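Local coordinates for protein acyl-CoA thioesterase II TesB2 (Mycobacterium marinum, PDB 3U0A) that probably hydrolyses fatty acyl-CoA thioesters to free fatty acids and coenzyme A, as a double-hotdog enzyme of the C/M/P thioester hydrolase family, at residues Q58-F66 and S220-M228. Numbering follows the deposited sequence.
Sequences QVHSLHGYF and SLDHAMWFM
Strands 58-66 and 222-227 run antiparallel, their axes 4.4 Å apart at closest and their directions 162° apart, with Leu62 opposite Met225 and Gly64 opposite His223 as hydrogen-bonded pairs. Six backbone hydrogen bonds join residues 58-66 to 220-228, from Phe227 N to His60 O at 2.8 Å at one end to Phe66 N to Leu221 O at 2.9 Å at the other, where a water donates to both Phe66 O and Leu221 O. On the face bearing Leu62, His223 and Met225, the two methyls of Leu62 part ways: CD1 lies 3.6 Å from His223 NE2, while CD2 meets the edge of the Phe227 ring, 3.8 Å from CE2. Phe66 CZ points edge-on at one face of the His223 imidazole, the planes 74° apart; Ser220 CB sits over a face of the same phenyl ring, 4.2 Å from its centroid. With CG between backbone N and carbonyl carbon (chi1 68°), the His223 ring turns an edge to Gly64 N; its ND1 is bonded to Asp198 of helix 186-200. The pairing joins the N-terminal and C-terminal hotdog halves of the chain edge to edge, consistent with the double-hotdog fold of acyl-CoA thioesterase II (TesB) enzymes, and helices 34-51 and 186-200 cover this face. The other face carries Ser61, His63, Tyr65, Asp222, Ala224 and Trp226 and packs on the second subunit. Here Ser61 CB touches Trp226 CD1 at 3.6 Å, and the His63 imidazole stands almost perpendicular to the indole. Tyr65 and Asp222 lie side by side, CD1 3.7 Å from CB, and reach the second subunit: Tyr65 OH bonds to its Ser61, and Asp222 OD2 to its Trp226 NE1, while OD1 accepts from Glu271 N of the same chain.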
loop_
_atom_site.group_PDB
_atom_site.type_symbol
_atom_site.label_atom_id
_atom_site.label_comp_id
_atom_site.label_asym_id
_atom_site.label_seq_id
_atom_site.Cartn_x
_atom_site.Cartn_y
_atom_site.Cartn_z
ATOM N N GLN A 58 -15.683 -7.135 -8.611
ATOM C CA GLN A 58 -15.715 -6.854 -7.180
ATOM C C GLN A 58 -14.394 -6.250 -6.778
ATOM O O GLN A 58 -13.371 -6.649 -7.284
ATOM C CB GLN A 58 -16.014 -8.127 -6.366
ATOM C CG GLN A 58 -17.365 -8.773 -6.704
ATOM C CD GLN A 58 -18.561 -8.120 -5.973
ATOM O OE1 GLN A 58 -18.781 -8.405 -4.774
ATOM N NE2 GLN A 58 -19.358 -7.233 -6.697
ATOM N N VAL A 59 -14.442 -5.308 -5.849
ATOM C CA VAL A 59 -13.263 -4.607 -5.401
ATOM C C VAL A 59 -12.230 -5.543 -4.790
ATOM O O VAL A 59 -12.572 -6.531 -4.173
ATOM C CB VAL A 59 -13.630 -3.494 -4.376
ATOM C CG1 VAL A 59 -14.127 -4.103 -3.059
ATOM C CG2 VAL A 59 -12.459 -2.517 -4.194
ATOM N N HIS A 60 -10.961 -5.221 -4.993
ATOM C CA HIS A 60 -9.863 -6.008 -4.440
ATOM C C HIS A 60 -8.697 -5.202 -3.923
ATOM O O HIS A 60 -7.847 -5.762 -3.203
ATOM C CB HIS A 60 -9.351 -7.028 -5.482
ATOM C CG HIS A 60 -8.673 -6.406 -6.662
ATOM N ND1 HIS A 60 -7.390 -6.039 -6.641
ATOM C CD2 HIS A 60 -9.151 -6.106 -7.928
ATOM C CE1 HIS A 60 -7.055 -5.531 -7.832
ATOM N NE2 HIS A 60 -8.144 -5.563 -8.621
ATOM N N SER A 61 -8.582 -3.935 -4.334
ATOM C CA SER A 61 -7.566 -3.072 -3.746
ATOM C C SER A 61 -7.975 -1.623 -3.770
ATOM O O SER A 61 -8.889 -1.273 -4.462
ATOM C CB SER A 61 -6.189 -3.281 -4.371
ATOM O OG SER A 61 -6.127 -2.801 -5.682
ATOM N N LEU A 62 -7.343 -0.813 -2.932
ATOM C CA LEU A 62 -7.542 0.617 -2.945
ATOM C C LEU A 62 -6.382 1.248 -2.283
ATOM O O LEU A 62 -5.706 0.618 -1.459
ATOM C CB LEU A 62 -8.839 1.053 -2.267
ATOM C CG LEU A 62 -9.051 0.775 -0.788
ATOM C CD1 LEU A 62 -8.160 1.681 0.039
ATOM C CD2 LEU A 62 -10.523 0.933 -0.416
ATOM N N HIS A 63 -6.108 2.482 -2.696
ATOM C CA HIS A 63 -5.006 3.264 -2.172
ATOM C C HIS A 63 -5.568 4.656 -2.077
ATOM O O HIS A 63 -6.245 5.085 -2.964
ATOM C CB HIS A 63 -3.797 3.280 -3.110
ATOM C CG HIS A 63 -3.279 1.898 -3.580
ATOM N ND1 HIS A 63 -3.909 1.159 -4.526
ATOM C CD2 HIS A 63 -2.086 1.190 -3.274
ATOM C CE1 HIS A 63 -3.208 0.008 -4.760
ATOM N NE2 HIS A 63 -2.087 0.037 -4.009
ATOM N N GLY A 64 -5.327 5.388 -1.005
ATOM C CA GLY A 64 -5.664 6.804 -1.006
ATOM C C GLY A 64 -4.853 7.678 -0.083
ATOM O O GLY A 64 -4.187 7.220 0.796
ATOM N N TYR A 65 -4.966 8.968 -0.283
ATOM C CA TYR A 65 -4.191 9.946 0.415
ATOM C C TYR A 65 -5.126 10.930 1.158
ATOM O O TYR A 65 -5.980 11.573 0.555
ATOM C CB TYR A 65 -3.350 10.704 -0.601
ATOM C CG TYR A 65 -1.975 10.144 -0.906
ATOM C CD1 TYR A 65 -1.093 9.798 0.119
ATOM C CD2 TYR A 65 -1.525 10.034 -2.226
ATOM C CE1 TYR A 65 0.175 9.312 -0.156
ATOM C CE2 TYR A 65 -0.256 9.563 -2.517
ATOM C CZ TYR A 65 0.610 9.199 -1.480
ATOM O OH TYR A 65 1.886 8.702 -1.768
ATOM N N PHE A 66 -4.934 11.050 2.471
ATOM C CA PHE A 66 -5.692 11.997 3.284
ATOM C C PHE A 66 -5.046 13.367 3.166
ATOM O O PHE A 66 -3.989 13.632 3.731
ATOM C CB PHE A 66 -5.701 11.551 4.730
ATOM C CG PHE A 66 -6.421 10.260 4.957
ATOM C CD1 PHE A 66 -7.794 10.255 5.169
ATOM C CD2 PHE A 66 -5.740 9.068 4.955
ATOM C CE1 PHE A 66 -8.480 9.102 5.394
ATOM C CE2 PHE A 66 -6.421 7.897 5.173
ATOM C CZ PHE A 66 -7.796 7.915 5.406
ATOM N N SER A 220 -3.631 10.744 9.967
ATOM C CA SER A 220 -3.550 9.710 8.950
ATOM C C SER A 220 -3.060 10.387 7.673
ATOM O O SER A 220 -3.634 11.364 7.239
ATOM C CB SER A 220 -4.932 9.028 8.734
ATOM O OG SER A 220 -5.356 8.293 9.844
ATOM N N LEU A 221 -2.007 9.869 7.080
ATOM C CA LEU A 221 -1.506 10.371 5.793
ATOM C C LEU A 221 -2.081 9.589 4.586
ATOM O O LEU A 221 -2.426 10.152 3.545
ATOM C CB LEU A 221 0.021 10.296 5.799
ATOM C CG LEU A 221 0.718 11.066 6.913
ATOM C CD1 LEU A 221 2.220 10.827 6.886
ATOM C CD2 LEU A 221 0.430 12.557 6.778
ATOM N N ASP A 222 -2.174 8.280 4.745
ATOM C CA ASP A 222 -2.664 7.441 3.683
ATOM C C ASP A 222 -3.305 6.156 4.183
ATOM O O ASP A 222 -3.512 5.993 5.374
ATOM C CB ASP A 222 -1.542 7.171 2.660
ATOM C CG ASP A 222 -0.535 6.113 3.099
ATOM O OD1 ASP A 222 -0.791 5.299 4.006
ATOM O OD2 ASP A 222 0.521 6.088 2.457
ATOM N N HIS A 223 -3.722 5.324 3.241
ATOM C CA HIS A 223 -3.952 3.928 3.475
ATOM C C HIS A 223 -3.957 3.201 2.142
ATOM O O HIS A 223 -4.217 3.788 1.083
ATOM C CB HIS A 223 -5.215 3.639 4.343
ATOM C CG HIS A 223 -6.554 3.958 3.678
ATOM N ND1 HIS A 223 -7.678 4.013 4.370
ATOM C CD2 HIS A 223 -6.900 4.217 2.354
ATOM C CE1 HIS A 223 -8.709 4.287 3.529
ATOM N NE2 HIS A 223 -8.221 4.420 2.311
ATOM N N ALA A 224 -3.621 1.918 2.221
ATOM C CA ALA A 224 -3.587 0.996 1.090
ATOM C C ALA A 224 -4.163 -0.286 1.617
ATOM O O ALA A 224 -3.755 -0.732 2.685
ATOM C CB ALA A 224 -2.147 0.770 0.605
ATOM N N MET A 225 -5.104 -0.876 0.879
ATOM C CA MET A 225 -5.803 -2.106 1.328
ATOM C C MET A 225 -5.998 -3.113 0.206
ATOM O O MET A 225 -6.080 -2.744 -0.969
ATOM C CB MET A 225 -7.159 -1.774 1.927
ATOM C CG MET A 225 -7.100 -0.824 3.108
ATOM S SD MET A 225 -8.719 -0.422 3.764
ATOM C CE MET A 225 -8.234 0.845 4.967
ATOM N N TRP A 226 -6.052 -4.393 0.585
ATOM C CA TRP A 226 -6.235 -5.469 -0.372
ATOM C C TRP A 226 -7.224 -6.414 0.180
ATOM O O TRP A 226 -7.028 -6.938 1.257
ATOM C CB TRP A 226 -4.901 -6.160 -0.663
ATOM C CG TRP A 226 -3.866 -5.244 -1.319
ATOM C CD1 TRP A 226 -3.623 -5.063 -2.666
ATOM C CD2 TRP A 226 -2.908 -4.382 -0.663
ATOM N NE1 TRP A 226 -2.620 -4.170 -2.877
ATOM C CE2 TRP A 226 -2.164 -3.708 -1.720
ATOM C CE3 TRP A 226 -2.601 -4.100 0.651
ATOM C CZ2 TRP A 226 -1.158 -2.810 -1.444
ATOM C CZ3 TRP A 226 -1.578 -3.174 0.916
ATOM C CH2 TRP A 226 -0.875 -2.558 -0.115
ATOM N N PHE A 227 -8.307 -6.631 -0.545
ATOM C CA PHE A 227 -9.443 -7.407 -0.043
ATOM C C PHE A 227 -9.430 -8.734 -0.729
ATOM O O PHE A 227 -9.809 -8.838 -1.878
ATOM C CB PHE A 227 -10.749 -6.659 -0.300
ATOM C CG PHE A 227 -10.725 -5.263 0.209
ATOM C CD1 PHE A 227 -10.703 -5.015 1.566
ATOM C CD2 PHE A 227 -10.666 -4.194 -0.654
ATOM C CE1 PHE A 227 -10.654 -3.723 2.052
ATOM C CE2 PHE A 227 -10.617 -2.903 -0.169
ATOM C CZ PHE A 227 -10.617 -2.665 1.184
ATOM N N MET A 228 -8.954 -9.748 -0.023
ATOM C CA MET A 228 -8.629 -11.038 -0.652
ATOM C C MET A 228 -9.764 -12.098 -0.638
ATOM O O MET A 228 -9.970 -12.774 -1.621
ATOM C CB MET A 228 -7.378 -11.636 0.003
ATOM C CG MET A 228 -6.053 -11.000 -0.377
ATOM S SD MET A 228 -5.173 -10.097 0.940
ATOM C CE MET A 228 -5.369 -11.129 2.380
HETATM O O HOH W 1 -1.487 12.684 2.514
#